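Local coordinates for acetyltransferase, GNAT family (Colwellia psychrerythraea, PDB 3IWG), which belongs to the GNAT acetyltransferase family and probably transfers acyl groups other than amino-acyl groups, at residues A[22-27]-A[202-207]; A[41-46]-A[65-70]. All blocks are in the same frame, centred on the assembly; numbering follows the deposited sequence.

Interaction 1 of 2, residues A[22-27]-A[202-207]; sequences AYFDSS and QYQTEY
Tyr203 lays one face of its ring against Phe24, while the CB of its own neighbour Gln202 rests over the opposite face toward the rim. The two rings form an offset stack, centroids 4.8 Å apart and planes inclined by 27°; the closest atoms are Phe24 CD2 and Tyr203 CD2 at 3.6 Å, and the CD2–CE2 edge of Phe24 crosses that of Tyr203 at a slant, with Phe24 CD2 over the Tyr203 face, offset toward its rim. In both, CG stands beside the backbone N and anti to the carbonyl carbon (chi1 -69° in Phe24, -50° in Tyr203), a setting in which the rings overlap over a CA–CA separation of 6.8 Å. With an alanine in place of Tyr203, Phe24 would probably lose the Tyr203 side of its stack and a gap would open between helix and loop. The contact joins two GNAT-family regions of the chain: 22-27 falls within the N-terminal one, whereas 202-207, within the C-terminal one, links antiparallel strands 190-199 and 207-214. Gln204 comes next, bridged to the helix by a water that lies 2.6 Å from Phe24 O and 3.0 Å from Gln204 OE1; other acceptors also compete for its two protons, so this bridge may not be made all the time. Gln204 OE1 also accepts a hydrogen bond from Leu31 N, and the side chain packs on Pro30 and Phe37. From Gln204 the backbone makes a type I beta turn, closed by Tyr207 N to Gln204 O at 2.9 Å. Within it the backbone of Glu206 bonds to Thr241, and Tyr207 enters strand 207-214 with its side chain on Pro30.

Interaction 2 of 2, residues A[41-46]-A[65-70]; sequences PMAKHF and YLLQYY
Ala43 CB meets Leu67 CD1 at 4.2 Å across two strands of the N-terminal GNAT unit that are not direct neighbours: strand 53-60 lies between 44-50 and 65-71, each antiparallel to the next, as in a meander. Contact is therefore made by side chains alone, with the CA atoms of Ala43 and Leu67 8.0 Å apart. Leu67 carries CD1 anti to CA (chi2 -167°), the fully extended branch, and its side chain also packs on Trp35 and Phe39 of helix 33-39, so this apolar part is enclosed. The backbone of Leu67 departs from strand geometry (psi -32°), and Leu67 and its successor Gln68 both point toward 41-46, consistent with the beta bulge of the fourth strand in GNAT folds. The loose side lies around the start of strand 44-50: the selenomethionine Met42 turns its end to Gln167 of the second subunit, and Lys44 is exposed. Two buried polar side chains also come near each other but bond elsewhere: His45 NE2 donates to Ala40 O, and Gln68 OE1 accepts from Lys20 NZ, leaving His45 CE1 and Gln68 OE1 4.2 Å apart.

How the interactions relate
The centres of the two interactions lie about 17 Å apart, and are joined where helix 17-26 packs on strand 65-71. Along the chain the segments come in the order 22-27, 41-46, 65-70, 202-207, so interaction 2 falls within the long span bridged by interaction 1. They touch directly: Tyr23 CE1 lies 3.3 Å from Tyr69 O, and Phe24 CZ lies 3.6 Å from Gln68 NE2. Interaction 2 is internal to the N-terminal GNAT unit, joining, by side chains, two strands of its meander separated by strand 53-60, whereas interaction 1 carries helix 17-26 to a loop of the C-terminal one. Phe24 and Gln68 thus connect the packing inside one unit with the seam between both.

Interaction 1 of 2, residues A[22-27]-A[202-207]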
ATOM      1  N   ALA A  22     -14.394 -18.219 -14.059  1.00 30.27           N
ATOM      2  CA  ALA A  22     -15.726 -18.460 -14.602  1.00 29.82           C
ATOM      3  C   ALA A  22     -16.719 -17.517 -13.956  1.00 29.69           C
ATOM      4  O   ALA A  22     -17.605 -16.976 -14.635  1.00 29.78           O
ATOM      5  CB  ALA A  22     -16.134 -19.885 -14.399  1.00 30.56           C
ATOM      6  N   TYR A  23     -16.565 -17.288 -12.647  1.00 29.18           N
ATOM      7  CA  TYR A  23     -17.426 -16.323 -11.942  1.00 28.57           C
ATOM      8  C   TYR A  23     -17.434 -14.978 -12.664  1.00 27.91           C
ATOM      9  O   TYR A  23     -18.472 -14.513 -13.071  1.00 27.42           O
ATOM     10  CB  TYR A  23     -16.981 -16.176 -10.504  1.00 28.68           C
ATOM     11  CG  TYR A  23     -17.783 -15.179  -9.712  1.00 28.98           C
ATOM     12  CD1 TYR A  23     -19.100 -15.431  -9.380  1.00 31.81           C
ATOM     13  CD2 TYR A  23     -17.220 -14.016  -9.273  1.00 32.81           C
ATOM     14  CE1 TYR A  23     -19.844 -14.531  -8.641  1.00 34.83           C
ATOM     15  CE2 TYR A  23     -17.939 -13.107  -8.515  1.00 34.34           C
ATOM     16  CZ  TYR A  23     -19.264 -13.361  -8.229  1.00 34.24           C
ATOM     17  OH  TYR A  23     -19.982 -12.478  -7.491  1.00 32.66           O
ATOM     18  N   PHE A  24     -16.249 -14.458 -12.948  1.00 28.66           N
ATOM     19  CA  PHE A  24     -16.090 -13.168 -13.605  1.00 29.35           C
ATOM     20  C   PHE A  24     -16.549 -13.162 -15.068  1.00 28.99           C
ATOM     21  O   PHE A  24     -17.210 -12.203 -15.498  1.00 28.84           O
ATOM     22  CB  PHE A  24     -14.651 -12.670 -13.465  1.00 28.58           C
ATOM     23  CG  PHE A  24     -14.296 -12.276 -12.018  1.00 32.02           C
ATOM     24  CD1 PHE A  24     -14.969 -11.242 -11.374  1.00 33.02           C
ATOM     25  CD2 PHE A  24     -13.318 -12.945 -11.305  1.00 32.15           C
ATOM     26  CE1 PHE A  24     -14.663 -10.892 -10.050  1.00 32.79           C
ATOM     27  CE2 PHE A  24     -13.027 -12.611  -9.994  1.00 30.39           C
ATOM     28  CZ  PHE A  24     -13.709 -11.582  -9.367  1.00 32.01           C
ATOM     29  N   ASP A  25     -16.207 -14.213 -15.811  1.00 28.17           N
ATOM     30  CA  ASP A  25     -16.713 -14.366 -17.174  1.00 28.67           C
ATOM     31  C   ASP A  25     -18.257 -14.287 -17.257  1.00 27.50           C
ATOM     32  O   ASP A  25     -18.784 -13.682 -18.189  1.00 25.84           O
ATOM     33  CB  ASP A  25     -16.255 -15.696 -17.796  1.00 29.57           C
ATOM     34  CG  ASP A  25     -14.806 -15.664 -18.244  1.00 32.91           C
ATOM     35  OD1 ASP A  25     -14.223 -14.559 -18.204  1.00 40.66           O
ATOM     36  OD2 ASP A  25     -14.243 -16.729 -18.631  1.00 39.29           O
ATOM     37  N   SER A  26     -18.940 -14.834 -16.248  1.00 26.75           N
ATOM     38  CA  SER A  26     -20.378 -14.851 -16.203  1.00 26.97           C
ATOM     39  C   SER A  26     -20.961 -13.449 -15.981  1.00 27.02           C
ATOM     40  O   SER A  26     -22.107 -13.279 -16.267  1.00 24.94           O
ATOM     41  CB  SER A  26     -20.877 -15.790 -15.075  1.00 27.74           C
ATOM     42  OG  SER A  26     -20.760 -15.169 -13.750  1.00 29.70           O
ATOM     43  N   SER A  27     -20.210 -12.480 -15.424  1.00 26.80           N
ATOM     44  CA  SER A  27     -20.782 -11.125 -15.129  1.00 26.72           C
ATOM     45  C   SER A  27     -21.256 -10.391 -16.396  1.00 28.13           C
ATOM     46  O   SER A  27     -20.623 -10.481 -17.443  1.00 27.75           O
ATOM     47  CB  SER A  27     -19.784 -10.234 -14.375  1.00 26.52           C
ATOM     48  OG  SER A  27     -18.811  -9.647 -15.233  1.00 23.73           O
ATOM     49  N   GLN A 202      -6.164  -8.666 -14.226  1.00 34.50           N
ATOM     50  CA  GLN A 202      -6.780  -9.866 -14.793  1.00 36.48           C
ATOM     51  C   GLN A 202      -8.286  -9.689 -14.979  1.00 35.56           C
ATOM     52  O   GLN A 202      -8.907  -8.844 -14.357  1.00 35.49           O
ATOM     53  CB  GLN A 202      -6.592 -11.057 -13.857  1.00 37.52           C
ATOM     54  CG  GLN A 202      -5.625 -10.788 -12.707  1.00 43.90           C
ATOM     55  CD  GLN A 202      -6.044 -11.450 -11.391  1.00 51.11           C
ATOM     56  OE1 GLN A 202      -6.504 -10.758 -10.457  1.00 52.82           O
ATOM     57  NE2 GLN A 202      -5.892 -12.793 -11.312  1.00 53.27           N
ATOM     58  N   TYR A 203      -8.856 -10.521 -15.829  1.00 35.52           N
ATOM     59  CA  TYR A 203     -10.311 -10.626 -16.027  1.00 35.44           C
ATOM     60  C   TYR A 203     -10.957  -9.462 -16.734  1.00 34.76           C
ATOM     61  O   TYR A 203     -11.868  -9.671 -17.568  1.00 35.66           O
ATOM     62  CB  TYR A 203     -11.066 -10.816 -14.705  1.00 35.33           C
ATOM     63  CG  TYR A 203     -10.508 -11.904 -13.839  1.00 36.20           C
ATOM     64  CD1 TYR A 203     -10.302 -13.180 -14.350  1.00 37.92           C
ATOM     65  CD2 TYR A 203     -10.161 -11.664 -12.513  1.00 35.57           C
ATOM     66  CE1 TYR A 203      -9.770 -14.194 -13.558  1.00 38.13           C
ATOM     67  CE2 TYR A 203      -9.645 -12.691 -11.707  1.00 36.60           C
ATOM     68  CZ  TYR A 203      -9.455 -13.939 -12.243  1.00 37.32           C
ATOM     69  OH  TYR A 203      -8.930 -14.949 -11.483  1.00 40.82           O
ATOM     70  N   GLN A 204     -10.569  -8.247 -16.372  1.00 32.65           N
ATOM     71  CA  GLN A 204     -11.245  -7.092 -16.919  1.00 31.51           C
ATOM     72  C   GLN A 204     -10.277  -6.140 -17.580  1.00 30.87           C
ATOM     73  O   GLN A 204     -10.495  -4.924 -17.558  1.00 30.84           O
ATOM     74  CB  GLN A 204     -12.058  -6.416 -15.814  1.00 31.58           C
ATOM     75  CG  GLN A 204     -13.003  -7.394 -15.172  1.00 31.25           C
ATOM     76  CD  GLN A 204     -13.980  -6.821 -14.164  1.00 30.71           C
ATOM     77  OE1 GLN A 204     -14.920  -7.501 -13.798  1.00 28.23           O
ATOM     78  NE2 GLN A 204     -13.755  -5.593 -13.701  1.00 32.16           N
ATOM     79  N   THR A 205      -9.243  -6.691 -18.221  1.00 30.11           N
ATOM     80  CA  THR A 205      -8.126  -5.889 -18.741  1.00 30.07           C
ATOM     81  C   THR A 205      -8.482  -4.975 -19.924  1.00 29.62           C
ATOM     82  O   THR A 205      -7.631  -4.321 -20.485  1.00 29.16           O
ATOM     83  CB  THR A 205      -6.938  -6.795 -19.188  1.00 30.44           C
ATOM     84  OG1 THR A 205      -7.389  -7.662 -20.228  1.00 31.37           O
ATOM     85  CG2 THR A 205      -6.397  -7.624 -18.025  1.00 30.52           C
ATOM     86  N   GLU A 206      -9.733  -4.954 -20.330  1.00 29.72           N
ATOM     87  CA  GLU A 206     -10.162  -4.043 -21.368  1.00 30.64           C
ATOM     88  C   GLU A 206     -10.799  -2.776 -20.745  1.00 28.95           C
ATOM     89  O   GLU A 206     -11.149  -1.845 -21.459  1.00 28.94           O
ATOM     90  CB  GLU A 206     -11.074  -4.766 -22.399  1.00 31.42           C
ATOM     91  CG  GLU A 206     -12.261  -5.640 -21.816  1.00 37.38           C
ATOM     92  CD  GLU A 206     -11.862  -6.943 -20.973  1.00 42.29           C
ATOM     93  OE1 GLU A 206     -11.485  -8.015 -21.530  1.00 47.49           O
ATOM     94  OE2 GLU A 206     -11.965  -6.903 -19.738  1.00 43.81           O
ATOM     95  N   TYR A 207     -10.867  -2.703 -19.423  1.00 27.50           N
ATOM     96  CA  TYR A 207     -11.467  -1.558 -18.756  1.00 26.59           C
ATOM     97  C   TYR A 207     -10.527  -0.780 -17.830  1.00 26.71           C
ATOM     98  O   TYR A 207      -9.488  -1.293 -17.346  1.00 26.56           O
ATOM     99  CB  TYR A 207     -12.660  -2.041 -17.954  1.00 26.80           C
ATOM    100  CG  TYR A 207     -13.714  -2.732 -18.810  1.00 26.49           C
ATOM    101  CD1 TYR A 207     -14.694  -1.998 -19.448  1.00 27.33           C
ATOM    102  CD2 TYR A 207     -13.725  -4.129 -18.973  1.00 29.44           C
ATOM    103  CE1 TYR A 207     -15.691  -2.612 -20.225  1.00 28.90           C
ATOM    104  CE2 TYR A 207     -14.715  -4.767 -19.767  1.00 30.50           C
ATOM    105  CZ  TYR A 207     -15.694  -3.998 -20.396  1.00 30.94           C
ATOM    106  OH  TYR A 207     -16.698  -4.589 -21.180  1.00 33.16           O
TER
HETATM  107  O   HOH W   1     -16.027  -9.942 -15.121  1.00 38.34           O

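Interaction 2 of 2, residues A[41-46]-A[65-70]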
ATOM      1  N   PRO A  41     -10.751 -10.740  -2.108  1.00 27.15           N
ATOM      2  CA  PRO A  41      -9.572 -11.588  -1.796  1.00 26.92           C
ATOM      3  C   PRO A  41      -9.139 -11.532  -0.319  1.00 26.92           C
ATOM      4  O   PRO A  41      -8.446 -12.431   0.141  1.00 26.00           O
ATOM      5  CB  PRO A  41      -8.468 -11.003  -2.683  1.00 27.13           C
ATOM      6  CG  PRO A  41      -9.145 -10.158  -3.679  1.00 27.04           C
ATOM      7  CD  PRO A  41     -10.387  -9.644  -2.998  1.00 27.74           C
HETATM    8  N   MSE A  42      -9.542 -10.480   0.406  1.00 26.74           N
HETATM    9  CA  MSE A  42      -9.318 -10.437   1.871  1.00 27.24           C
HETATM   10  C   MSE A  42     -10.348 -11.230   2.681  1.00 27.49           C
HETATM   11  O   MSE A  42     -10.087 -11.553   3.824  1.00 27.78           O
HETATM   12  CB  MSE A  42      -9.356  -9.008   2.402  1.00 28.27           C
HETATM   13  CG  MSE A  42      -8.480  -7.986   1.699  1.00 27.81           C
HETATM   14 SE   MSE A  42      -8.922  -6.186   2.417  0.60 33.46          SE
HETATM   15  CE  MSE A  42      -8.093  -6.434   4.209  1.00 30.97           C
ATOM     16  N   ALA A  43     -11.515 -11.522   2.096  1.00 27.33           N
ATOM     17  CA  ALA A  43     -12.640 -12.186   2.790  1.00 26.86           C
ATOM     18  C   ALA A  43     -12.346 -13.668   2.993  1.00 26.68           C
ATOM     19  O   ALA A  43     -11.455 -14.184   2.330  1.00 26.19           O
ATOM     20  CB  ALA A  43     -13.930 -12.036   1.928  1.00 26.57           C
ATOM     21  N   LYS A  44     -13.098 -14.335   3.883  1.00 25.94           N
ATOM     22  CA  LYS A  44     -12.918 -15.764   4.140  0.50 25.77           C
ATOM     23  C   LYS A  44     -13.561 -16.536   2.994  1.00 24.93           C
ATOM     24  O   LYS A  44     -14.637 -16.176   2.542  1.00 26.29           O
ATOM     25  CB  LYS A  44     -13.569 -16.172   5.466  0.50 25.84           C
ATOM     26  CG  LYS A  44     -13.117 -15.366   6.678  0.50 26.91           C
ATOM     27  CD  LYS A  44     -11.700 -15.775   7.143  0.50 29.18           C
ATOM     28  CE  LYS A  44     -11.266 -15.032   8.411  0.50 29.01           C
ATOM     29  NZ  LYS A  44      -9.893 -15.399   8.782  0.50 29.87           N
ATOM     30  N   HIS A  45     -12.909 -17.588   2.532  1.00 23.55           N
ATOM     31  CA  HIS A  45     -13.400 -18.325   1.387  1.00 22.96           C
ATOM     32  C   HIS A  45     -13.784 -19.708   1.739  1.00 22.48           C
ATOM     33  O   HIS A  45     -13.149 -20.323   2.550  1.00 23.32           O
ATOM     34  CB  HIS A  45     -12.376 -18.353   0.282  1.00 22.29           C
ATOM     35  CG  HIS A  45     -12.237 -17.042  -0.413  1.00 21.58           C
ATOM     36  ND1 HIS A  45     -12.670 -16.828  -1.708  1.00 20.90           N
ATOM     37  CD2 HIS A  45     -11.701 -15.872   0.004  1.00 21.40           C
ATOM     38  CE1 HIS A  45     -12.399 -15.583  -2.062  1.00 21.09           C
ATOM     39  NE2 HIS A  45     -11.813 -14.977  -1.042  1.00 22.63           N
ATOM     40  N   PHE A  46     -14.860 -20.190   1.144  1.00 22.22           N
ATOM     41  CA  PHE A  46     -15.266 -21.569   1.319  1.00 22.21           C
ATOM     42  C   PHE A  46     -15.486 -22.170  -0.039  1.00 22.03           C
ATOM     43  O   PHE A  46     -15.844 -21.498  -0.994  1.00 20.21           O
ATOM     44  CB  PHE A  46     -16.530 -21.704   2.177  1.00 22.12           C
ATOM     45  CG  PHE A  46     -16.426 -21.019   3.489  1.00 22.94           C
ATOM     46  CD1 PHE A  46     -16.022 -21.697   4.613  1.00 23.59           C
ATOM     47  CD2 PHE A  46     -16.708 -19.673   3.592  1.00 25.56           C
ATOM     48  CE1 PHE A  46     -15.898 -21.036   5.824  1.00 26.04           C
ATOM     49  CE2 PHE A  46     -16.599 -19.009   4.795  1.00 26.17           C
ATOM     50  CZ  PHE A  46     -16.199 -19.682   5.913  1.00 25.80           C
ATOM     51  N   TYR A  65     -21.002 -10.805   5.762  1.00 28.68           N
ATOM     52  CA  TYR A  65     -21.701 -10.600   4.531  1.00 28.67           C
ATOM     53  C   TYR A  65     -20.982 -11.256   3.396  1.00 27.90           C
ATOM     54  O   TYR A  65     -19.784 -11.027   3.179  1.00 26.66           O
ATOM     55  CB  TYR A  65     -21.853  -9.110   4.231  1.00 29.05           C
ATOM     56  CG  TYR A  65     -22.882  -8.455   5.117  1.00 30.19           C
ATOM     57  CD1 TYR A  65     -22.539  -7.949   6.357  1.00 32.19           C
ATOM     58  CD2 TYR A  65     -24.212  -8.388   4.722  1.00 32.00           C
ATOM     59  CE1 TYR A  65     -23.500  -7.376   7.197  1.00 34.57           C
ATOM     60  CE2 TYR A  65     -25.167  -7.816   5.531  1.00 33.10           C
ATOM     61  CZ  TYR A  65     -24.815  -7.303   6.764  1.00 33.22           C
ATOM     62  OH  TYR A  65     -25.775  -6.723   7.546  1.00 34.94           O
ATOM     63  N   LEU A  66     -21.750 -12.053   2.662  1.00 26.68           N
ATOM     64  CA  LEU A  66     -21.283 -12.634   1.433  1.00 26.52           C
ATOM     65  C   LEU A  66     -20.878 -11.552   0.469  1.00 25.42           C
ATOM     66  O   LEU A  66     -21.471 -10.485   0.404  1.00 26.75           O
ATOM     67  CB  LEU A  66     -22.355 -13.526   0.786  1.00 26.44           C
ATOM     68  CG  LEU A  66     -22.428 -15.008   1.178  1.00 30.07           C
ATOM     69  CD1 LEU A  66     -22.431 -15.179   2.673  1.00 33.40           C
ATOM     70  CD2 LEU A  66     -23.702 -15.721   0.569  1.00 32.63           C
ATOM     71  N   LEU A  67     -19.852 -11.844  -0.283  1.00 24.38           N
ATOM     72  CA  LEU A  67     -19.362 -10.957  -1.300  1.00 25.53           C
ATOM     73  C   LEU A  67     -19.413 -11.653  -2.648  1.00 25.76           C
ATOM     74  O   LEU A  67     -19.567 -10.992  -3.654  1.00 25.51           O
ATOM     75  CB  LEU A  67     -17.898 -10.501  -0.975  1.00 25.15           C
ATOM     76  CG  LEU A  67     -17.644  -9.553   0.242  1.00 27.67           C
ATOM     77  CD1 LEU A  67     -16.189  -8.926   0.260  1.00 28.75           C
ATOM     78  CD2 LEU A  67     -18.655  -8.391   0.370  1.00 26.60           C
ATOM     79  N   GLN A  68     -19.221 -12.976  -2.667  1.00 27.35           N
ATOM     80  CA  GLN A  68     -19.167 -13.759  -3.913  1.00 27.81           C
ATOM     81  C   GLN A  68     -19.767 -15.146  -3.646  1.00 28.10           C
ATOM     82  O   GLN A  68     -19.636 -15.675  -2.533  1.00 27.79           O
ATOM     83  CB  GLN A  68     -17.718 -13.915  -4.399  1.00 27.36           C
ATOM     84  CG  GLN A  68     -17.021 -12.627  -4.761  1.00 28.25           C
ATOM     85  CD  GLN A  68     -15.575 -12.835  -5.283  1.00 28.01           C
ATOM     86  OE1 GLN A  68     -14.912 -13.804  -4.937  1.00 25.01           O
ATOM     87  NE2 GLN A  68     -15.088 -11.890  -6.099  1.00 27.88           N
ATOM     88  N   TYR A  69     -20.429 -15.693  -4.658  1.00 27.91           N
ATOM     89  CA  TYR A  69     -21.007 -17.037  -4.615  1.00 28.64           C
ATOM     90  C   TYR A  69     -21.063 -17.596  -6.037  1.00 28.94           C
ATOM     91  O   TYR A  69     -21.429 -16.889  -6.997  1.00 28.92           O
ATOM     92  CB  TYR A  69     -22.397 -17.004  -4.047  1.00 28.50           C
ATOM     93  CG  TYR A  69     -23.123 -18.347  -4.064  1.00 30.17           C
ATOM     94  CD1 TYR A  69     -23.784 -18.814  -5.203  1.00 30.02           C
ATOM     95  CD2 TYR A  69     -23.157 -19.144  -2.919  1.00 31.28           C
ATOM     96  CE1 TYR A  69     -24.447 -20.067  -5.193  1.00 30.19           C
ATOM     97  CE2 TYR A  69     -23.792 -20.369  -2.906  1.00 31.33           C
ATOM     98  CZ  TYR A  69     -24.454 -20.812  -4.031  1.00 30.78           C
ATOM     99  OH  TYR A  69     -25.088 -22.006  -3.948  1.00 31.32           O
ATOM    100  N   TYR A  70     -20.672 -18.847  -6.188  1.00 29.45           N
ATOM    101  CA  TYR A  70     -20.654 -19.442  -7.507  1.00 30.78           C
ATOM    102  C   TYR A  70     -20.695 -20.954  -7.375  1.00 32.49           C
ATOM    103  O   TYR A  70     -19.925 -21.526  -6.600  1.00 33.33           O
ATOM    104  CB  TYR A  70     -19.411 -19.017  -8.286  1.00 30.48           C
ATOM    105  CG  TYR A  70     -19.316 -19.655  -9.633  1.00 30.99           C
ATOM    106  CD1 TYR A  70     -19.938 -19.081 -10.719  1.00 31.18           C
ATOM    107  CD2 TYR A  70     -18.658 -20.859  -9.814  1.00 32.25           C
ATOM    108  CE1 TYR A  70     -19.898 -19.647 -11.956  1.00 30.63           C
ATOM    109  CE2 TYR A  70     -18.594 -21.453 -11.070  1.00 33.92           C
ATOM    110  CZ  TYR A  70     -19.236 -20.846 -12.142  1.00 33.25           C
ATOM    111  OH  TYR A  70     -19.216 -21.409 -13.396  1.00 31.15           O
TER